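Local coordinates for protein Pbp related beta-lactamase (PDB 2QMI) that probably acts as a peptidase of the penicillin-binding-protein and beta-lactamase family that assembles into a self-compartmentalizing octamer, at residues G4-F9 with A338-A343; G39-E44 with D209-Y214; L114-A119 with L161-V166; S239-L244 with A324-S329. All coordinates share one frame; numbering follows the deposited sequence.

In the fold
All four contacts lie in the beta-lactamase-like part of the chain, flanking its antiparallel sheet. Along the chain interaction 1, joining helices 3-16 and 334-345, encloses the others. Interaction 4 sets helix 241-252 against strand 321-327, whose Val325 touches Ala338 of interaction 1; the centres of interactions 1 and 4 are about 16 Å apart. Interactions 2 and 4, about 13 Å apart between centres, meet at Asn328, which donates to Arg41 O. Interaction 3, nested along the chain inside the loop closed by interaction 2, lies about 14 Å from 2 and 4 by nearest atoms, beside the probable active site. Interactions 1 and 2 touch the second subunit and interaction 3 the third, so these three border octamer interfaces.

Interaction 1: G4-F9 with A338-A343; sequences GKLESF and AMYALA
Leu6 and Ala341, with CA atoms 6.8 Å apart, mark the level at which helix segments 4-9 and 338-343 pass almost antiparallel, their axes 10.6 Å apart and their directions at 167°. That spacing is filled by an aromatic pair. Phe9 and Tyr340 form a face-to-face stack with ring centroids 3.8 Å apart and planes 2° from parallel. In both residues CG is anti to the backbone N (chi1 166° for Phe9), which carries it toward the other helix. Phe9 CB lies by the hydroxyl end of Tyr340 and makes an off-centre CH-pi contact, 4.2 Å from the Tyr340 ring centroid. Leu6 splits its methyls between two partners: CD1 packs obliquely on Tyr340 CD2 at 3.8 Å, whereas CD2 reaches Ala341 CB at 4.3 Å. Lys5 crosses the end of the tyrosine at about a right angle, its CG 3.8 Å from Tyr340 OH. The hydroxyl is satisfied by a hydrogen bond to Glu351. The pair ties the N-terminal helix 3-16 to helix 334-345, which lies on the sheet through Ala338 on Val325 and Leu342 on Val323 of strand 321-327; Pro350 of helix 350-353 and Ile357 of helix 355-364 also touch the tyrosine.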
# COMPACT_ATOMS: atom_id res chain seq x y z
N GLY A 4 17.61 -12.14 -46.24
CA GLY A 4 16.23 -12.09 -45.79
C GLY A 4 16.07 -12.87 -44.50
O GLY A 4 15.40 -12.43 -43.56
N LYS A 5 16.69 -14.04 -44.46
CA LYS A 5 16.64 -14.90 -43.29
C LYS A 5 17.36 -14.21 -42.11
O LYS A 5 16.88 -14.23 -40.98
CB LYS A 5 17.30 -16.24 -43.65
CG LYS A 5 17.26 -17.33 -42.59
CD LYS A 5 17.78 -18.64 -43.20
CE LYS A 5 18.03 -19.73 -42.17
NZ LYS A 5 16.79 -20.23 -41.54
N LEU A 6 18.50 -13.59 -42.39
CA LEU A 6 19.26 -12.92 -41.33
C LEU A 6 18.54 -11.69 -40.76
O LEU A 6 18.40 -11.55 -39.55
CB LEU A 6 20.64 -12.52 -41.84
CG LEU A 6 21.49 -11.74 -40.83
CD1 LEU A 6 21.71 -12.58 -39.59
CD2 LEU A 6 22.82 -11.36 -41.45
N GLU A 7 18.10 -10.80 -41.64
CA GLU A 7 17.42 -9.59 -41.20
C GLU A 7 16.13 -9.94 -40.45
O GLU A 7 15.80 -9.34 -39.42
CB GLU A 7 17.11 -8.69 -42.40
CG GLU A 7 18.31 -8.48 -43.31
CD GLU A 7 18.17 -7.28 -44.24
OE1 GLU A 7 17.06 -7.07 -44.79
OE2 GLU A 7 19.16 -6.55 -44.43
N SER A 8 15.39 -10.91 -40.99
CA SER A 8 14.15 -11.36 -40.38
C SER A 8 14.45 -11.77 -38.94
O SER A 8 13.79 -11.34 -37.99
CB SER A 8 13.59 -12.56 -41.16
OG SER A 8 12.23 -12.80 -40.85
N PHE A 9 15.47 -12.61 -38.78
CA PHE A 9 15.88 -13.10 -37.47
C PHE A 9 16.21 -11.95 -36.52
O PHE A 9 15.73 -11.90 -35.39
CB PHE A 9 17.12 -13.99 -37.63
CG PHE A 9 17.83 -14.29 -36.34
CD1 PHE A 9 17.28 -15.17 -35.41
CD2 PHE A 9 19.06 -13.70 -36.06
CE1 PHE A 9 17.95 -15.45 -34.23
CE2 PHE A 9 19.73 -13.97 -34.89
CZ PHE A 9 19.18 -14.85 -33.97
N ALA A 338 26.08 -12.88 -34.17
CA ALA A 338 27.30 -13.08 -34.96
C ALA A 338 27.40 -14.51 -35.47
O ALA A 338 27.66 -14.74 -36.65
CB ALA A 338 28.52 -12.74 -34.11
N MET A 339 27.17 -15.48 -34.58
CA MET A 339 27.26 -16.88 -34.96
C MET A 339 26.18 -17.31 -35.96
O MET A 339 26.41 -18.19 -36.79
CB MET A 339 27.23 -17.74 -33.70
CG MET A 339 28.34 -17.36 -32.73
SD MET A 339 28.37 -18.28 -31.18
CE MET A 339 30.12 -18.30 -30.79
N TYR A 340 25.01 -16.68 -35.89
CA TYR A 340 23.91 -16.97 -36.81
C TYR A 340 24.37 -16.61 -38.23
O TYR A 340 24.14 -17.35 -39.18
CB TYR A 340 22.68 -16.13 -36.43
CG TYR A 340 21.38 -16.56 -37.08
CD1 TYR A 340 20.50 -17.42 -36.42
CD2 TYR A 340 21.02 -16.09 -38.35
CE1 TYR A 340 19.28 -17.79 -37.00
CE2 TYR A 340 19.80 -16.46 -38.94
CZ TYR A 340 18.94 -17.31 -38.25
OH TYR A 340 17.73 -17.64 -38.79
N ALA A 341 25.02 -15.45 -38.36
CA ALA A 341 25.52 -14.99 -39.65
C ALA A 341 26.65 -15.91 -40.12
O ALA A 341 26.66 -16.37 -41.27
CB ALA A 341 26.01 -13.55 -39.54
N LEU A 342 27.61 -16.19 -39.23
CA LEU A 342 28.72 -17.07 -39.57
C LEU A 342 28.21 -18.41 -40.10
O LEU A 342 28.72 -18.92 -41.10
CB LEU A 342 29.62 -17.29 -38.36
CG LEU A 342 30.44 -16.07 -37.93
CD1 LEU A 342 31.06 -16.31 -36.57
CD2 LEU A 342 31.51 -15.79 -38.97
N ALA A 343 27.21 -18.97 -39.44
CA ALA A 343 26.63 -20.25 -39.86
C ALA A 343 26.09 -20.16 -41.29
O ALA A 343 26.32 -21.06 -42.11
CB ALA A 343 25.52 -20.65 -38.91

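Interaction 2: G39-E44 with D209-Y214; sequences GYRNVE and DVAMGY
Arg41 and Met212 supply the backbone hydrogen bond of this contact: Met212 N donates to Arg41 O at 2.7 Å. The same oxygen also accepts from Asn328 ND2, so two donors grip it. A second set centres on Tyr214, whose OH accepts from Val43 N at 2.8 Å and donates to Glu44 OE1 at 2.9 Å. Tyrosine and glutamate meet tip to tip, ring and carboxylate nearly coplanar, and the proton arrives on the syn side of OE1. The bonds fall where the chain leaves strand 31-38, at a classic beta bulge in which Arg41 and Asn42 both face Leu47 of strand 47-48.

The charged pair is looser in direction. Asp209 OD1 sits 3.2 Å from Arg41 NE but over one face of the guanidinium, so the salt bridge rests on charge alone, with the two planes 42° apart. Water 1 lies in the guanidinium plane, accepting from Arg41 NE at 2.8 Å and from Val210 N. Farther out, Arg41 NH2 donates to Pro48 O, and Asp209 OD2 bonds to Thr50.

Van der Waals contact is modest. Arg41 CB packs against Ala211 CB at 3.4 Å, Asn42 ND2 lies beside Met212 CB while its OD1 accepts from Ala45 N, and Val43 CG2 approaches Tyr214 CZ at 4.0 Å, with Trp130 of the second subunit also packing on Val43.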
# COMPACT_ATOMS: atom_id res chain seq x y z
N GLY A 39 17.01 -0.67 -35.84
CA GLY A 39 16.49 0.04 -34.69
C GLY A 39 17.04 1.44 -34.51
O GLY A 39 17.59 2.04 -35.43
N TYR A 40 16.92 1.95 -33.29
CA TYR A 40 17.38 3.30 -33.00
C TYR A 40 18.65 3.33 -32.16
O TYR A 40 18.84 2.51 -31.26
CB TYR A 40 16.24 4.06 -32.30
CG TYR A 40 15.00 4.22 -33.14
CD1 TYR A 40 14.82 5.34 -33.95
CD2 TYR A 40 14.01 3.23 -33.18
CE1 TYR A 40 13.70 5.48 -34.77
CE2 TYR A 40 12.88 3.36 -34.00
CZ TYR A 40 12.74 4.48 -34.79
OH TYR A 40 11.67 4.61 -35.64
N ARG A 41 19.54 4.27 -32.46
CA ARG A 41 20.77 4.42 -31.68
C ARG A 41 20.42 5.32 -30.48
O ARG A 41 21.13 5.35 -29.48
CB ARG A 41 21.90 5.04 -32.52
CG ARG A 41 21.69 6.47 -33.02
CD ARG A 41 22.97 6.93 -33.72
NE ARG A 41 22.97 8.33 -34.13
CZ ARG A 41 22.47 8.80 -35.28
NH1 ARG A 41 22.53 10.10 -35.54
NH2 ARG A 41 21.93 7.97 -36.17
N ASN A 42 19.31 6.04 -30.61
CA ASN A 42 18.80 6.90 -29.56
C ASN A 42 17.28 6.95 -29.70
O ASN A 42 16.77 7.48 -30.68
CB ASN A 42 19.36 8.32 -29.66
CG ASN A 42 18.84 9.22 -28.55
OD1 ASN A 42 17.63 9.46 -28.43
ND2 ASN A 42 19.76 9.72 -27.71
N VAL A 43 16.57 6.42 -28.71
CA VAL A 43 15.11 6.38 -28.75
C VAL A 43 14.42 7.73 -28.57
O VAL A 43 13.58 8.10 -29.38
CB VAL A 43 14.56 5.39 -27.70
CG1 VAL A 43 13.04 5.40 -27.70
CG2 VAL A 43 15.07 3.99 -27.99
N GLU A 44 14.77 8.45 -27.50
CA GLU A 44 14.18 9.76 -27.22
C GLU A 44 14.24 10.68 -28.44
O GLU A 44 13.28 11.37 -28.76
CB GLU A 44 14.90 10.46 -26.06
CG GLU A 44 14.72 9.83 -24.68
CD GLU A 44 15.44 8.51 -24.52
OE1 GLU A 44 16.56 8.36 -25.07
OE2 GLU A 44 14.90 7.62 -23.83
N ASP A 209 27.35 10.47 -35.08
CA ASP A 209 26.60 9.22 -35.11
C ASP A 209 27.07 8.31 -33.96
O ASP A 209 27.92 7.43 -34.15
CB ASP A 209 26.79 8.51 -36.45
CG ASP A 209 25.80 7.37 -36.67
OD1 ASP A 209 25.30 6.82 -35.66
OD2 ASP A 209 25.52 7.03 -37.84
N VAL A 210 26.50 8.52 -32.78
CA VAL A 210 26.84 7.77 -31.59
C VAL A 210 25.55 7.32 -30.92
O VAL A 210 24.58 8.08 -30.85
CB VAL A 210 27.64 8.65 -30.58
CG1 VAL A 210 28.03 7.83 -29.35
CG2 VAL A 210 28.89 9.21 -31.27
N ALA A 211 25.53 6.08 -30.45
CA ALA A 211 24.34 5.55 -29.81
C ALA A 211 24.34 5.74 -28.31
O ALA A 211 25.37 5.64 -27.65
CB ALA A 211 24.18 4.07 -30.14
N MET A 212 23.16 6.03 -27.78
CA MET A 212 22.97 6.20 -26.34
C MET A 212 22.86 4.79 -25.77
O MET A 212 22.33 3.90 -26.43
CB MET A 212 21.68 6.99 -26.08
CG MET A 212 21.22 7.01 -24.62
SD MET A 212 22.48 7.60 -23.48
CE MET A 212 22.49 9.36 -23.86
N GLY A 213 23.38 4.58 -24.57
CA GLY A 213 23.28 3.27 -23.96
C GLY A 213 21.90 3.07 -23.36
O GLY A 213 21.18 4.05 -23.14
N TYR A 214 21.53 1.82 -23.10
CA TYR A 214 20.23 1.51 -22.50
C TYR A 214 20.28 0.31 -21.56
O TYR A 214 20.94 -0.70 -21.83
CB TYR A 214 19.18 1.27 -23.59
CG TYR A 214 18.77 2.53 -24.32
CD1 TYR A 214 17.87 3.43 -23.75
CD2 TYR A 214 19.33 2.85 -25.55
CE1 TYR A 214 17.53 4.61 -24.40
CE2 TYR A 214 19.01 4.03 -26.21
CZ TYR A 214 18.11 4.91 -25.63
OH TYR A 214 17.82 6.09 -26.27
O HOH W 1 24.10 10.39 -32.70

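Interaction 3: L114-A119 with L161-V166; sequences LGYAEA and LNTGYV
Tyr116 and Asn162 cross at about a right angle, the phenol ring and the side-chain amide being turned 87° from each other. The ring meets the aliphatic part of the asparagine, Tyr116 CE1 lying 3.8 Å from Asn162 CB. Further along helix 162-176, Val166 CG2 comes obliquely to the same ring carbon, 3.9 Å from Tyr116 CE1. Thr163 turns its OG1 toward the other segment, anti to its own carbonyl carbon (chi1 -63°), where it touches Tyr116 CD1 at 3.5 Å and, crossing the leucine at roughly a right angle, Leu114 CD1 at 3.4 Å. Leu114 CG then packs obliquely on Leu161 CD1, 4.1 Å away. At the start of helix 116-124 the Ala117 methyl touches Asn162 ND2 at 3.5 Å.

Polar linkage between the segments runs through water. Water 2 donates to Leu114 O and hydrogen-bonds to Thr163 OG1 at 3.2 Å. Water 3 has four partners: it accepts from Ala117 N and from Asn162 ND2, the latter at 3.0 Å, and donates to Leu114 O and Glu118 OE1. Glu118 carries the network outward, its other oxygen bonding Tyr442 of the third subunit.

Tyr160 and Asn162, with Ser59 and Lys62, probably correspond to the YxN and SxxK motifs of penicillin-binding proteins. Asn162 thus probably belongs to the active site itself, and water 3, held by Ala117 N and Glu118, forms a second shell that helps position its amide. With Asn162 OD1 bonded to Lys62 NZ, both ends of that amide are engaged and its rotation is fixed.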
# COMPACT_ATOMS: atom_id res chain seq x y z
N LEU A 114 38.16 -10.02 -9.03
CA LEU A 114 37.83 -9.07 -7.99
C LEU A 114 36.54 -8.56 -8.63
O LEU A 114 36.44 -8.49 -9.85
CB LEU A 114 38.89 -7.96 -7.91
CG LEU A 114 40.38 -8.33 -7.97
CD1 LEU A 114 41.23 -7.06 -7.85
CD2 LEU A 114 40.74 -9.32 -6.87
N GLY A 115 35.52 -8.24 -7.85
CA GLY A 115 34.30 -7.76 -8.47
C GLY A 115 34.42 -6.32 -8.94
O GLY A 115 33.42 -5.61 -9.03
N TYR A 116 35.64 -5.89 -9.24
CA TYR A 116 35.92 -4.51 -9.66
C TYR A 116 34.99 -3.93 -10.74
O TYR A 116 34.26 -2.98 -10.48
CB TYR A 116 37.41 -4.39 -10.05
CG TYR A 116 37.72 -3.63 -11.33
CD1 TYR A 116 38.40 -4.24 -12.38
CD2 TYR A 116 37.29 -2.31 -11.51
CE1 TYR A 116 38.64 -3.57 -13.59
CE2 TYR A 116 37.52 -1.63 -12.71
CZ TYR A 116 38.19 -2.27 -13.74
OH TYR A 116 38.37 -1.62 -14.94
N ALA A 117 35.02 -4.49 -11.94
CA ALA A 117 34.18 -3.97 -13.02
C ALA A 117 32.70 -4.08 -12.70
O ALA A 117 31.92 -3.17 -13.01
CB ALA A 117 34.50 -4.68 -14.32
N GLU A 118 32.30 -5.18 -12.07
CA GLU A 118 30.89 -5.38 -11.71
C GLU A 118 30.42 -4.26 -10.78
O GLU A 118 29.37 -3.65 -11.01
CB GLU A 118 30.69 -6.73 -11.01
CG GLU A 118 30.81 -7.94 -11.92
CD GLU A 118 32.25 -8.32 -12.25
OE1 GLU A 118 33.19 -7.66 -11.75
OE2 GLU A 118 32.44 -9.29 -13.02
N ALA A 119 31.20 -3.99 -9.73
CA ALA A 119 30.87 -2.94 -8.77
C ALA A 119 30.90 -1.55 -9.38
O ALA A 119 30.02 -0.73 -9.12
CB ALA A 119 31.82 -3.00 -7.59
N LEU A 161 39.85 -12.32 -15.19
CA LEU A 161 40.23 -11.20 -14.33
C LEU A 161 40.41 -9.90 -15.10
O LEU A 161 41.41 -9.73 -15.80
CB LEU A 161 41.52 -11.55 -13.60
CG LEU A 161 42.10 -10.55 -12.60
CD1 LEU A 161 41.16 -10.41 -11.42
CD2 LEU A 161 43.47 -11.03 -12.14
N ASN A 162 39.47 -8.97 -14.95
CA ASN A 162 39.57 -7.68 -15.64
C ASN A 162 40.78 -6.89 -15.15
O ASN A 162 41.42 -6.18 -15.92
CB ASN A 162 38.31 -6.85 -15.43
CG ASN A 162 37.15 -7.29 -16.32
OD1 ASN A 162 37.30 -7.41 -17.54
ND2 ASN A 162 36.00 -7.52 -15.70
N THR A 163 41.08 -7.01 -13.86
CA THR A 163 42.23 -6.31 -13.28
C THR A 163 43.50 -6.80 -13.98
O THR A 163 44.52 -6.12 -13.98
CB THR A 163 42.32 -6.57 -11.76
OG1 THR A 163 41.15 -6.04 -11.11
CG2 THR A 163 43.56 -5.92 -11.17
N GLY A 164 43.43 -8.00 -14.56
CA GLY A 164 44.57 -8.54 -15.27
C GLY A 164 44.96 -7.67 -16.46
O GLY A 164 46.14 -7.43 -16.70
N TYR A 165 43.97 -7.18 -17.20
CA TYR A 165 44.27 -6.34 -18.36
C TYR A 165 44.49 -4.88 -18.01
O TYR A 165 45.00 -4.11 -18.82
CB TYR A 165 43.20 -6.48 -19.45
CG TYR A 165 43.46 -7.68 -20.34
CD1 TYR A 165 43.59 -7.53 -21.72
CD2 TYR A 165 43.62 -8.95 -19.80
CE1 TYR A 165 43.88 -8.62 -22.54
CE2 TYR A 165 43.90 -10.05 -20.60
CZ TYR A 165 44.04 -9.88 -21.97
OH TYR A 165 44.34 -10.97 -22.74
N VAL A 166 44.10 -4.51 -16.79
CA VAL A 166 44.34 -3.15 -16.34
C VAL A 166 45.85 -3.09 -16.12
O VAL A 166 46.50 -2.10 -16.47
CB VAL A 166 43.60 -2.86 -15.01
CG1 VAL A 166 44.11 -1.55 -14.40
CG2 VAL A 166 42.10 -2.77 -15.28
O HOH W 2 38.68 -8.05 -11.66
O HOH W 3 35.88 -7.09 -12.78

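Interaction 4: S239-L244 with A324-S329; sequences SSVLDL and AVLENS
Leu326 packs against both Val241 and Leu244 and has the largest buried area in the contact. Its isobutyl group slides past Val241 in the opposite direction, Val241 CG1 coming to 3.7 Å from Leu326 CG. The two methyls of Leu326 then part: CD2 meets Leu244 CD1 tip to tip at 4.1 Å, while CD1 lies over the backbone leading into the helix, 3.5 Å from Ser239 O.

Ala324, two residues earlier and on the same face of the strand, offers just a methyl, in keeping with the close approach of the helix. The CA atoms of Val241 and Ala324 are 5.6 Å apart. Ala324 CB touches Leu244 CB at 4.1 Å and faces Val241 CB at 4.3 Å, so the alanine lies against one turn of the helix.

Val241 is the third main participant. With CG1 anti to its carbonyl carbon (chi1 -59°), that methyl reaches both the leucine and the strand backbone, lying 3.9 Å from Ala324 O. The start of the helix is fixed just before it: Ser240, the N-cap, accepts from Asp243 N through OG at 3.3 Å, with an N-H...O angle of 164°.

The side chains that meet are all apolar, though two methyls also rest on carbonyl oxygens, and they illustrate a helix laid on a sheet through the residues of one strand face. Strand 321-327 runs between strands 21-28 and 310-316; Val241 O also bonds Ser25 OG of the former. Val325 points away from helix 241-252 and packs on helix 334-345, placing the strand between helices on either side of the sheet.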
# COMPACT_ATOMS: atom_id res chain seq x y z
N SER A 239 33.71 2.14 -30.67
CA SER A 239 33.98 2.07 -32.10
C SER A 239 32.70 1.76 -32.86
O SER A 239 31.61 1.81 -32.29
CB SER A 239 35.04 0.99 -32.36
OG SER A 239 35.49 0.99 -33.71
N SER A 240 32.84 1.46 -34.14
CA SER A 240 31.71 1.11 -35.00
C SER A 240 32.02 -0.24 -35.63
O SER A 240 33.17 -0.70 -35.56
CB SER A 240 31.52 2.16 -36.10
OG SER A 240 32.49 2.01 -37.12
N VAL A 241 31.02 -0.87 -36.25
CA VAL A 241 31.24 -2.18 -36.87
C VAL A 241 32.09 -2.07 -38.14
O VAL A 241 32.75 -3.03 -38.52
CB VAL A 241 29.91 -2.91 -37.22
CG1 VAL A 241 29.08 -3.10 -35.96
CG2 VAL A 241 29.13 -2.12 -38.25
N LEU A 242 32.07 -0.91 -38.78
CA LEU A 242 32.88 -0.72 -39.98
C LEU A 242 34.36 -0.67 -39.60
O LEU A 242 35.20 -1.25 -40.29
CB LEU A 242 32.49 0.57 -40.70
CG LEU A 242 31.24 0.47 -41.58
CD1 LEU A 242 30.96 1.80 -42.23
CD2 LEU A 242 31.46 -0.60 -42.63
N ASP A 243 34.68 0.02 -38.51
CA ASP A 243 36.05 0.12 -38.04
C ASP A 243 36.54 -1.25 -37.57
O ASP A 243 37.68 -1.63 -37.85
CB ASP A 243 36.15 1.15 -36.90
CG ASP A 243 36.45 2.56 -37.40
OD1 ASP A 243 36.01 2.91 -38.51
OD2 ASP A 243 37.12 3.33 -36.67
N LEU A 244 35.69 -1.98 -36.87
CA LEU A 244 36.06 -3.31 -36.38
C LEU A 244 36.24 -4.27 -37.55
O LEU A 244 36.93 -5.29 -37.43
CB LEU A 244 35.01 -3.84 -35.41
CG LEU A 244 34.87 -3.01 -34.13
CD1 LEU A 244 33.71 -3.55 -33.28
CD2 LEU A 244 36.18 -3.05 -33.36
N ALA A 324 31.19 -8.68 -37.07
CA ALA A 324 31.22 -7.73 -35.97
C ALA A 324 29.78 -7.30 -35.71
O ALA A 324 29.07 -6.92 -36.64
CB ALA A 324 32.07 -6.53 -36.34
N VAL A 325 29.37 -7.38 -34.45
CA VAL A 325 28.02 -6.99 -34.02
C VAL A 325 28.09 -6.10 -32.77
O VAL A 325 28.71 -6.46 -31.77
CB VAL A 325 27.16 -8.23 -33.69
CG1 VAL A 325 25.76 -7.79 -33.25
CG2 VAL A 325 27.08 -9.15 -34.89
N LEU A 326 27.45 -4.93 -32.85
CA LEU A 326 27.42 -4.01 -31.72
C LEU A 326 25.97 -3.80 -31.30
O LEU A 326 25.07 -3.78 -32.14
CB LEU A 326 28.09 -2.68 -32.08
CG LEU A 326 29.60 -2.79 -32.29
CD1 LEU A 326 30.20 -1.42 -32.58
CD2 LEU A 326 30.24 -3.40 -31.05
N GLU A 327 25.74 -3.63 -30.00
CA GLU A 327 24.39 -3.46 -29.50
C GLU A 327 24.21 -2.39 -28.42
O GLU A 327 25.05 -2.23 -27.53
CB GLU A 327 23.88 -4.81 -28.96
CG GLU A 327 22.39 -4.83 -28.63
CD GLU A 327 21.94 -6.18 -28.12
OE1 GLU A 327 22.31 -7.20 -28.75
OE2 GLU A 327 21.22 -6.22 -27.09
N ASN A 328 23.08 -1.69 -28.53
CA ASN A 328 22.65 -0.60 -27.66
C ASN A 328 22.15 -1.00 -26.27
O ASN A 328 21.49 -0.21 -25.61
CB ASN A 328 21.53 0.17 -28.37
CG ASN A 328 21.79 1.63 -28.42
OD1 ASN A 328 22.89 2.08 -28.09
ND2 ASN A 328 20.80 2.41 -28.84
N SER A 329 22.45 -2.22 -25.85
CA SER A 329 22.01 -2.73 -24.55
C SER A 329 22.48 -4.18 -24.42
O SER A 329 23.38 -4.60 -25.16
CB SER A 329 20.48 -2.67 -24.43
OG SER A 329 19.85 -3.42 -25.45